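Long-range contacts in ultraspiracle (Drosophila melanogaster, PDB 1HG4), which probably acts as a ligand-regulated nuclear hormone receptor and transcription factor, here represented by its lipid-filled ligand-binding domain in an inactive conformation: residues Gln81-Lys86 with Arg192-Arg197; Met69-Ala74 with Ile185-Asp190; Leu30-Val35 with Glu259-Glu264. All blocks are in the same frame, centred on the assembly; numbering follows the deposited sequence.

Interaction 1 of 3, residues Gln81-Lys86 with Arg192-Arg197; sequences QVILLK and RGIKSR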
loop_
_atom_site.group_PDB
_atom_site.type_symbol
_atom_site.label_atom_id
_atom_site.label_comp_id
_atom_site.label_asym_id
_atom_site.label_seq_id
_atom_site.Cartn_x
_atom_site.Cartn_y
_atom_site.Cartn_z
ATOM N N GLN A 81 -0.686 15.404 -8.645
ATOM C CA GLN A 81 0.219 16.460 -8.203
ATOM C C GLN A 81 -0.544 17.712 -7.809
ATOM O O GLN A 81 -0.206 18.380 -6.825
ATOM C CB GLN A 81 1.218 16.798 -9.309
ATOM C CG GLN A 81 2.175 15.670 -9.653
ATOM C CD GLN A 81 3.110 16.056 -10.775
ATOM O OE1 GLN A 81 3.621 17.179 -10.808
ATOM N NE2 GLN A 81 3.345 15.135 -11.701
ATOM N N VAL A 82 -1.577 18.019 -8.581
ATOM C CA VAL A 82 -2.401 19.192 -8.335
ATOM C C VAL A 82 -3.155 19.042 -7.027
ATOM O O VAL A 82 -3.233 19.987 -6.247
ATOM C CB VAL A 82 -3.410 19.413 -9.508
ATOM C CG1 VAL A 82 -4.504 20.390 -9.100
ATOM C CG2 VAL A 82 -2.666 19.928 -10.731
ATOM N N ILE A 83 -3.698 17.849 -6.785
ATOM C CA ILE A 83 -4.460 17.595 -5.568
ATOM C C ILE A 83 -3.591 17.676 -4.314
ATOM O O ILE A 83 -4.006 18.228 -3.288
ATOM C CB ILE A 83 -5.171 16.214 -5.643
ATOM C CG1 ILE A 83 -6.263 16.254 -6.714
ATOM C CG2 ILE A 83 -5.810 15.856 -4.301
ATOM C CD1 ILE A 83 -6.986 14.923 -6.894
ATOM N N LEU A 84 -2.378 17.146 -4.403
ATOM C CA LEU A 84 -1.452 17.157 -3.270
ATOM C C LEU A 84 -1.109 18.581 -2.875
ATOM O O LEU A 84 -1.085 18.904 -1.689
ATOM C CB LEU A 84 -0.171 16.390 -3.617
ATOM C CG LEU A 84 -0.369 14.885 -3.829
ATOM C CD1 LEU A 84 0.877 14.252 -4.427
ATOM C CD2 LEU A 84 -0.714 14.244 -2.505
ATOM N N LEU A 85 -0.832 19.423 -3.867
ATOM C CA LEU A 85 -0.489 20.808 -3.594
ATOM C C LEU A 85 -1.680 21.580 -3.011
ATOM O O LEU A 85 -1.518 22.389 -2.101
ATOM C CB LEU A 85 0.004 21.490 -4.870
ATOM C CG LEU A 85 1.394 21.057 -5.340
ATOM C CD1 LEU A 85 1.675 21.627 -6.728
ATOM C CD2 LEU A 85 2.432 21.542 -4.356
ATOM N N LYS A 86 -2.870 21.321 -3.533
ATOM C CA LYS A 86 -4.073 21.993 -3.065
ATOM C C LYS A 86 -4.374 21.633 -1.610
ATOM O O LYS A 86 -4.898 22.443 -0.839
ATOM C CB LYS A 86 -5.257 21.604 -3.961
ATOM C CG LYS A 86 -6.602 22.096 -3.480
ATOM C CD LYS A 86 -6.711 23.602 -3.589
ATOM C CE LYS A 86 -8.021 24.087 -2.985
ATOM N NZ LYS A 86 -9.185 23.313 -3.535
ATOM N N ARG A 192 -9.342 12.749 -1.302
ATOM C CA ARG A 192 -10.305 12.240 -2.262
ATOM C C ARG A 192 -9.866 12.579 -3.677
ATOM O O ARG A 192 -9.393 13.680 -3.939
ATOM C CB ARG A 192 -11.687 12.848 -2.013
ATOM C CG ARG A 192 -12.713 12.412 -3.056
ATOM C CD ARG A 192 -13.993 13.238 -3.040
ATOM N NE ARG A 192 -14.864 12.841 -4.150
ATOM C CZ ARG A 192 -16.063 13.362 -4.409
ATOM N NH1 ARG A 192 -16.569 14.320 -3.638
ATOM N NH2 ARG A 192 -16.758 12.921 -5.452
ATOM N N GLY A 193 -10.023 11.624 -4.585
ATOM C CA GLY A 193 -9.660 11.839 -5.978
ATOM C C GLY A 193 -8.280 11.370 -6.408
ATOM O O GLY A 193 -8.007 11.225 -7.599
ATOM N N ILE A 194 -7.402 11.138 -5.444
ATOM C CA ILE A 194 -6.051 10.694 -5.750
ATOM C C ILE A 194 -5.988 9.313 -6.410
ATOM O O ILE A 194 -6.709 8.397 -6.032
ATOM C CB ILE A 194 -5.189 10.701 -4.472
ATOM C CG1 ILE A 194 -4.775 12.137 -4.160
ATOM C CG2 ILE A 194 -3.960 9.815 -4.644
ATOM C CD1 ILE A 194 -3.942 12.273 -2.921
ATOM N N LYS A 195 -5.108 9.178 -7.394
ATOM C CA LYS A 195 -4.934 7.931 -8.118
ATOM C C LYS A 195 -3.852 7.033 -7.528
ATOM O O LYS A 195 -4.090 5.858 -7.244
ATOM C CB LYS A 195 -4.589 8.232 -9.578
ATOM C CG LYS A 195 -5.586 7.700 -10.584
ATOM C CD LYS A 195 -6.992 8.207 -10.319
ATOM C CE LYS A 195 -7.976 7.579 -11.298
ATOM N NZ LYS A 195 -9.399 7.844 -10.943
ATOM N N SER A 196 -2.662 7.591 -7.342
ATOM C CA SER A 196 -1.534 6.831 -6.819
ATOM C C SER A 196 -1.356 6.834 -5.297
ATOM O O SER A 196 -0.307 7.216 -4.798
ATOM C CB SER A 196 -0.263 7.335 -7.486
ATOM O OG SER A 196 -0.473 7.462 -8.885
ATOM N N ARG A 197 -2.369 6.379 -4.569
ATOM C CA ARG A 197 -2.309 6.332 -3.112
ATOM C C ARG A 197 -1.148 5.518 -2.571
ATOM O O ARG A 197 -0.449 5.975 -1.673
ATOM C CB ARG A 197 -3.606 5.763 -2.531
ATOM C CG ARG A 197 -4.821 6.664 -2.681
ATOM C CD ARG A 197 -6.031 6.073 -1.952
ATOM N NE ARG A 197 -7.286 6.693 -2.380
ATOM C CZ ARG A 197 -7.687 7.923 -2.052
ATOM N NH1 ARG A 197 -6.940 8.699 -1.271
ATOM N NH2 ARG A 197 -8.840 8.384 -2.523
#

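Interaction 2 of 3, residues Met69-Ala74 with Ile185-Asp190; sequences MMPHFA and ILYNPD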
loop_
_atom_site.group_PDB
_atom_site.type_symbol
_atom_site.label_atom_id
_atom_site.label_comp_id
_atom_site.label_asym_id
_atom_site.label_seq_id
_atom_site.Cartn_x
_atom_site.Cartn_y
_atom_site.Cartn_z
ATOM N N MET A 69 10.823 19.155 -7.286
ATOM C CA MET A 69 12.122 18.542 -7.036
ATOM C C MET A 69 12.079 17.484 -5.947
ATOM O O MET A 69 13.107 16.905 -5.611
ATOM C CB MET A 69 13.161 19.607 -6.649
ATOM C CG MET A 69 13.579 20.517 -7.797
ATOM S SD MET A 69 14.841 21.699 -7.311
ATOM C CE MET A 69 13.765 22.990 -6.563
ATOM N N MET A 70 10.902 17.242 -5.383
ATOM C CA MET A 70 10.785 16.232 -4.335
ATOM C C MET A 70 10.763 14.848 -4.964
ATOM O O MET A 70 10.161 14.645 -6.024
ATOM C CB MET A 70 9.529 16.462 -3.489
ATOM C CG MET A 70 9.683 17.562 -2.439
ATOM S SD MET A 70 10.792 17.143 -1.016
ATOM C CE MET A 70 9.648 16.330 0.083
ATOM N N PRO A 71 11.441 13.877 -4.327
ATOM C CA PRO A 71 11.513 12.492 -4.822
ATOM C C PRO A 71 10.156 11.916 -5.215
ATOM O O PRO A 71 9.217 11.930 -4.409
ATOM C CB PRO A 71 12.139 11.733 -3.646
ATOM C CG PRO A 71 13.022 12.760 -3.009
ATOM C CD PRO A 71 12.146 14.013 -3.036
ATOM N N HIS A 72 10.069 11.440 -6.462
ATOM C CA HIS A 72 8.858 10.816 -7.026
ATOM C C HIS A 72 7.662 11.704 -7.359
ATOM O O HIS A 72 6.805 11.297 -8.155
ATOM C CB HIS A 72 8.375 9.674 -6.116
ATOM C CG HIS A 72 9.337 8.532 -6.035
ATOM N ND1 HIS A 72 9.253 7.428 -6.856
ATOM C CD2 HIS A 72 10.448 8.356 -5.278
ATOM C CE1 HIS A 72 10.270 6.623 -6.609
ATOM N NE2 HIS A 72 11.011 7.163 -5.657
ATOM N N PHE A 73 7.600 12.898 -6.767
ATOM C CA PHE A 73 6.483 13.817 -6.998
ATOM C C PHE A 73 6.106 13.996 -8.465
ATOM O O PHE A 73 4.951 13.800 -8.841
ATOM C CB PHE A 73 6.784 15.191 -6.406
ATOM C CG PHE A 73 5.595 16.117 -6.401
ATOM C CD1 PHE A 73 4.560 15.938 -5.487
ATOM C CD2 PHE A 73 5.501 17.158 -7.315
ATOM C CE1 PHE A 73 3.456 16.780 -5.484
ATOM C CE2 PHE A 73 4.393 18.005 -7.316
ATOM C CZ PHE A 73 3.375 17.817 -6.404
ATOM N N ALA A 74 7.081 14.377 -9.286
ATOM C CA ALA A 74 6.840 14.602 -10.713
ATOM C C ALA A 74 6.444 13.339 -11.459
ATOM O O ALA A 74 6.067 13.395 -12.637
ATOM C CB ALA A 74 8.076 15.213 -11.366
ATOM N N ILE A 185 3.615 15.910 5.308
ATOM C CA ILE A 185 2.427 16.665 4.936
ATOM C C ILE A 185 2.166 16.579 3.447
ATOM O O ILE A 185 1.053 16.252 3.023
ATOM C CB ILE A 185 2.565 18.153 5.342
ATOM C CG1 ILE A 185 2.605 18.268 6.865
ATOM C CG2 ILE A 185 1.412 18.964 4.787
ATOM C CD1 ILE A 185 2.945 19.653 7.356
ATOM N N LEU A 186 3.183 16.883 2.651
ATOM C CA LEU A 186 3.059 16.831 1.192
ATOM C C LEU A 186 2.559 15.472 0.706
ATOM O O LEU A 186 1.574 15.398 -0.022
ATOM C CB LEU A 186 4.410 17.127 0.523
ATOM C CG LEU A 186 4.401 17.127 -1.012
ATOM C CD1 LEU A 186 3.500 18.249 -1.525
ATOM C CD2 LEU A 186 5.818 17.313 -1.537
ATOM N N TYR A 187 3.246 14.408 1.113
ATOM C CA TYR A 187 2.897 13.034 0.709
ATOM C C TYR A 187 1.653 12.512 1.440
ATOM O O TYR A 187 1.741 11.595 2.266
ATOM C CB TYR A 187 4.076 12.087 0.988
ATOM C CG TYR A 187 5.337 12.398 0.205
ATOM C CD1 TYR A 187 5.295 12.583 -1.170
ATOM C CD2 TYR A 187 6.575 12.472 0.837
ATOM C CE1 TYR A 187 6.461 12.832 -1.900
ATOM C CE2 TYR A 187 7.742 12.721 0.118
ATOM C CZ TYR A 187 7.672 12.898 -1.253
ATOM O OH TYR A 187 8.812 13.131 -1.996
ATOM N N ASN A 188 0.495 13.079 1.111
ATOM C CA ASN A 188 -0.753 12.705 1.765
ATOM C C ASN A 188 -1.607 11.852 0.819
ATOM O O ASN A 188 -2.163 12.348 -0.158
ATOM C CB ASN A 188 -1.486 13.982 2.192
ATOM C CG ASN A 188 -2.806 13.709 2.893
ATOM O OD1 ASN A 188 -3.514 14.643 3.273
ATOM N ND2 ASN A 188 -3.147 12.441 3.063
ATOM N N PRO A 189 -1.728 10.550 1.115
ATOM C CA PRO A 189 -2.497 9.606 0.303
ATOM C C PRO A 189 -3.996 9.527 0.556
ATOM O O PRO A 189 -4.712 8.870 -0.193
ATOM C CB PRO A 189 -1.820 8.281 0.618
ATOM C CG PRO A 189 -1.563 8.417 2.102
ATOM C CD PRO A 189 -1.032 9.846 2.218
ATOM N N ASP A 190 -4.475 10.192 1.596
ATOM C CA ASP A 190 -5.896 10.114 1.940
ATOM C C ASP A 190 -6.798 11.180 1.344
ATOM O O ASP A 190 -7.922 11.360 1.798
ATOM C CB ASP A 190 -6.070 10.123 3.465
ATOM C CG ASP A 190 -5.234 9.062 4.155
ATOM O OD1 ASP A 190 -5.211 7.899 3.737
ATOM O OD2 ASP A 190 -4.543 9.459 5.226
#

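Interaction 3 of 3, residues Leu30-Val35 with Glu259-Glu264; sequences LTFLRV and EELFLE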
loop_
_atom_site.group_PDB
_atom_site.type_symbol
_atom_site.label_atom_id
_atom_site.label_comp_id
_atom_site.label_asym_id
_atom_site.label_seq_id
_atom_site.Cartn_x
_atom_site.Cartn_y
_atom_site.Cartn_z
ATOM N N LEU A 30 3.020 32.986 -7.810
ATOM C CA LEU A 30 1.754 32.377 -8.211
ATOM C C LEU A 30 0.741 33.350 -7.592
ATOM O O LEU A 30 0.559 33.385 -6.368
ATOM C CB LEU A 30 1.628 30.974 -7.585
ATOM C CG LEU A 30 0.418 30.068 -7.797
ATOM C CD1 LEU A 30 -0.748 30.847 -8.359
ATOM C CD2 LEU A 30 0.795 28.938 -8.726
ATOM N N THR A 31 0.098 34.155 -8.428
ATOM C CA THR A 31 -0.848 35.143 -7.923
ATOM C C THR A 31 -2.231 34.571 -7.575
ATOM O O THR A 31 -3.161 34.626 -8.380
ATOM C CB THR A 31 -1.018 36.297 -8.932
ATOM O OG1 THR A 31 -1.573 35.781 -10.146
ATOM C CG2 THR A 31 0.325 36.931 -9.253
ATOM N N PHE A 32 -2.358 34.019 -6.371
ATOM C CA PHE A 32 -3.625 33.479 -5.918
ATOM C C PHE A 32 -4.318 34.506 -5.004
ATOM O O PHE A 32 -5.538 34.690 -5.058
ATOM C CB PHE A 32 -3.404 32.172 -5.150
ATOM C CG PHE A 32 -4.684 31.521 -4.692
ATOM C CD1 PHE A 32 -5.724 31.314 -5.581
ATOM C CD2 PHE A 32 -4.844 31.123 -3.379
ATOM C CE1 PHE A 32 -6.914 30.719 -5.161
ATOM C CE2 PHE A 32 -6.028 30.528 -2.948
ATOM C CZ PHE A 32 -7.064 30.326 -3.837
ATOM N N LEU A 33 -3.533 35.161 -4.154
ATOM C CA LEU A 33 -4.078 36.157 -3.252
ATOM C C LEU A 33 -3.934 37.528 -3.879
ATOM O O LEU A 33 -3.005 37.782 -4.646
ATOM C CB LEU A 33 -3.342 36.139 -1.910
ATOM C CG LEU A 33 -3.650 35.025 -0.906
ATOM C CD1 LEU A 33 -3.461 33.689 -1.542
ATOM C CD2 LEU A 33 -2.741 35.162 0.292
ATOM N N ARG A 34 -4.870 38.405 -3.548
ATOM C CA ARG A 34 -4.874 39.773 -4.034
ATOM C C ARG A 34 -6.158 40.441 -3.573
ATOM O O ARG A 34 -7.192 39.786 -3.393
ATOM C CB ARG A 34 -4.778 39.825 -5.561
ATOM C CG ARG A 34 -5.815 39.005 -6.261
ATOM C CD ARG A 34 -6.124 39.588 -7.617
ATOM N NE ARG A 34 -7.130 38.777 -8.301
ATOM C CZ ARG A 34 -6.850 37.755 -9.105
ATOM N NH1 ARG A 34 -5.583 37.416 -9.339
ATOM N NH2 ARG A 34 -7.845 37.072 -9.666
ATOM N N VAL A 35 -6.087 41.748 -3.368
ATOM C CA VAL A 35 -7.244 42.492 -2.903
ATOM C C VAL A 35 -7.952 43.117 -4.093
ATOM O O VAL A 35 -7.344 43.839 -4.874
ATOM C CB VAL A 35 -6.819 43.559 -1.833
ATOM C CG1 VAL A 35 -5.464 44.132 -2.169
ATOM C CG2 VAL A 35 -7.844 44.669 -1.742
ATOM N N GLU A 259 -6.394 25.196 -8.318
ATOM C CA GLU A 259 -6.036 23.988 -9.064
ATOM C C GLU A 259 -5.435 24.355 -10.421
ATOM O O GLU A 259 -4.398 23.816 -10.817
ATOM C CB GLU A 259 -7.260 23.103 -9.312
ATOM C CG GLU A 259 -7.811 22.379 -8.102
ATOM C CD GLU A 259 -8.464 23.312 -7.107
ATOM O OE1 GLU A 259 -9.068 24.327 -7.538
ATOM O OE2 GLU A 259 -8.386 23.020 -5.891
ATOM N N GLU A 260 -6.093 25.275 -11.125
ATOM C CA GLU A 260 -5.629 25.707 -12.436
ATOM C C GLU A 260 -4.258 26.352 -12.372
ATOM O O GLU A 260 -3.394 26.067 -13.196
ATOM C CB GLU A 260 -6.620 26.687 -13.057
ATOM C CG GLU A 260 -7.843 26.042 -13.681
ATOM C CD GLU A 260 -8.817 27.073 -14.228
ATOM O OE1 GLU A 260 -8.358 28.023 -14.910
ATOM O OE2 GLU A 260 -10.037 26.932 -13.980
ATOM N N LEU A 261 -4.056 27.220 -11.389
ATOM C CA LEU A 261 -2.786 27.912 -11.252
ATOM C C LEU A 261 -1.644 26.923 -11.017
ATOM O O LEU A 261 -0.558 27.082 -11.573
ATOM C CB LEU A 261 -2.869 28.939 -10.116
ATOM C CG LEU A 261 -3.814 30.146 -10.303
ATOM C CD1 LEU A 261 -5.225 29.684 -10.598
ATOM C CD2 LEU A 261 -3.826 30.982 -9.040
ATOM N N PHE A 262 -1.895 25.902 -10.204
ATOM C CA PHE A 262 -0.891 24.880 -9.922
ATOM C C PHE A 262 -0.599 24.077 -11.189
ATOM O O PHE A 262 0.556 23.830 -11.550
ATOM C CB PHE A 262 -1.389 23.913 -8.835
ATOM C CG PHE A 262 -1.272 24.443 -7.434
ATOM C CD1 PHE A 262 -0.257 25.329 -7.086
ATOM C CD2 PHE A 262 -2.162 24.011 -6.448
ATOM C CE1 PHE A 262 -0.122 25.784 -5.770
ATOM C CE2 PHE A 262 -2.044 24.456 -5.119
ATOM C CZ PHE A 262 -1.020 25.347 -4.778
ATOM N N LEU A 263 -1.663 23.666 -11.858
ATOM C CA LEU A 263 -1.551 22.884 -13.082
ATOM C C LEU A 263 -0.725 23.616 -14.129
ATOM O O LEU A 263 0.108 23.015 -14.812
ATOM C CB LEU A 263 -2.942 22.608 -13.652
ATOM C CG LEU A 263 -3.215 21.241 -14.268
ATOM C CD1 LEU A 263 -4.580 21.275 -14.937
ATOM C CD2 LEU A 263 -2.140 20.877 -15.270
ATOM N N GLU A 264 -0.957 24.919 -14.249
ATOM C CA GLU A 264 -0.253 25.720 -15.232
ATOM C C GLU A 264 1.228 25.874 -14.932
ATOM O O GLU A 264 2.048 25.833 -15.855
ATOM C CB GLU A 264 -0.936 27.083 -15.372
ATOM C CG GLU A 264 -2.445 26.952 -15.654
ATOM C CD GLU A 264 -3.130 28.277 -15.961
ATOM O OE1 GLU A 264 -2.816 29.288 -15.282
ATOM O OE2 GLU A 264 -3.995 28.293 -16.873
#

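Interaction 1 of 3, residues Gln81-Lys86 with Arg192-Arg197
Three aliphatic side chains, I83 and L84 on the helix and I194 on the loop, carry this contact, and their torsions decide which branch meets which partner. I83 and I194 are the closest CA pair of the two segments, 7.1 Å apart. I83 places CG1 beside its backbone N (chi1 -68°) and extends the branch to CD1, which rests on the backbone of the loop, 3.8 Å from G193 C. Its other branch has a different job: CG2, anti to the backbone N, meets I194 CG1 at 3.9 Å, the two side chains crossing obliquely. I83 thus meets the loop with both branches, one on a peptide and one on a side chain. G193 accommodates the first arm because it has no CB; a modelled one would lie only 3.3 Å from I83 CD1, and the positive phi (96°) independently favours glycine. In the helical sandwich of the nuclear-receptor ligand-binding domain, 192-197 belongs to the connection between helices 175-186 and 197-218, here laid against one flank of helix 78-100. I194, its chain extended at chi2 (179°), projects CD1 past I83 to L84 CD2, 3.8 Å away, and these two side chains cross nearly at a right angle. I200 of helix 197-218 touches both L84 and I194, adding a fourth aliphatic side chain to the cluster. Polar ties hold the loop in place alongside it: the carboxylate of D80, one turn back on the helix, accepts from the backbone N of K195 with OD1 and from that of S196 with OD2. R197 turns back along its own loop, so that I194 O lies 3.8 Å above one face of the guanidinium plane, offset toward the rim, while NH1 donates to the carbonyl of I191.

Interaction 2 of 3, residues Met69-Ala74 with Ile185-Asp190
M70 packs against the outer end of the Y187 side chain, with CB 3.7 Å from Y187 OH and CE 4.1 Å from Y187 CE2. Bends at both chi2 and chi3 bring the CE methyl back to the tyrosine, so the methionine touches it near both its root and its tip. Residues 70-73 form a type II beta turn: F73 N donates to M70 O, P71 has phi/psi near -48/125, and H72 takes a positive phi. This turn lies at the start of the nuclear-receptor signature region, in which F73 and A74 lead on to Q81 and the L84-L85 pair of helix 78-100. It faces the C-terminal end of helix 175-186, where Y187 is the first residue to leave helical angles. Y187 is the centre of an inverse gamma turn, with N188 N donating to L186 O, and its CG sits beside its own backbone N, directing the phenol at the turn. L186 adds apolar contacts beside it: CD2 reaches M70 CG at 4.0 Å, the two side chains sliding past each other in opposite directions, while CD1 approaches F73 CE1 at 4.2 Å. F73 carries the packing on to L84 and L85 of helix 78-100. F9 touches both P71 and Y187 from the chain's N-terminal end, and C203 of helix 197-218 also packs on the tyrosine. The polar tie is a single bond, Y187 OH donating to P71 O over 2.7 Å. A phenylalanine in place of Y187 would probably leave the P71 carbonyl without this buried donor and weaken the tie between the turn and the helix end. The proline ring crosses the tyrosine nearly at a right angle, and the hydroxyl sits in the carbonyl plane of P71, on a lone pair, at a C=O...O angle of 134°.

Interaction 3 of 3, residues Leu30-Val35 with Glu259-Glu264
This is an apolar contact between the loop that joins helices 11-24 and 46-68 and the C-terminal helix 258-266, which corresponds to the activation helix of nuclear receptors. L261 is the central side chain of the contact. Its CB bond points at the loop, and CD2 reaches between T31 O, 3.8 Å away, and the ring of F32, whose CD1 is 4.0 Å off; the F32 and L261 side chains cross at about a right angle. L30 answers from the loop, with CG anti to its backbone N (chi1 180°). Its CD2 branch lies 3.7 Å from L261 O and 4.1 Å from F262 CD1, so it spans one peptide of the helix and the neighbouring ring. The side chain of F32 is about 8 Å from the bound phospholipid, so near the lipid but not in contact with it. The loop probably helps to hold the helix there, in keeping with the inactive conformation. N57 of helix 46-68 bonds to the backbone of L30, F32 and L33, while F262 leans on V64 of that helix and L85 of helix 78-100, and L263 on L78 and V82.

From the N terminus the chain passes through 30-35, 69-74, 81-86, 185-190, 192-197 and 259-264. Interaction 3 joins the first and last of these, so the loop it closes spans 223 residues and contains the other two contacts. Interaction 2 opens at 69-74 and closes at 185-190; interaction 1 opens at 81-86, before that closure, and ends at 192-197, so the two cross. They also touch, R197 probably donating to P189 O, and together tie 69-74 and helix 78-100 to 185-197. Interaction 3 ties the 30-35 loop to the C-terminal helix, which the K86-E259 salt bridge links to helix 78-100. Interactions 2 and 3 do not touch, their nearest atoms being about 8 Å apart.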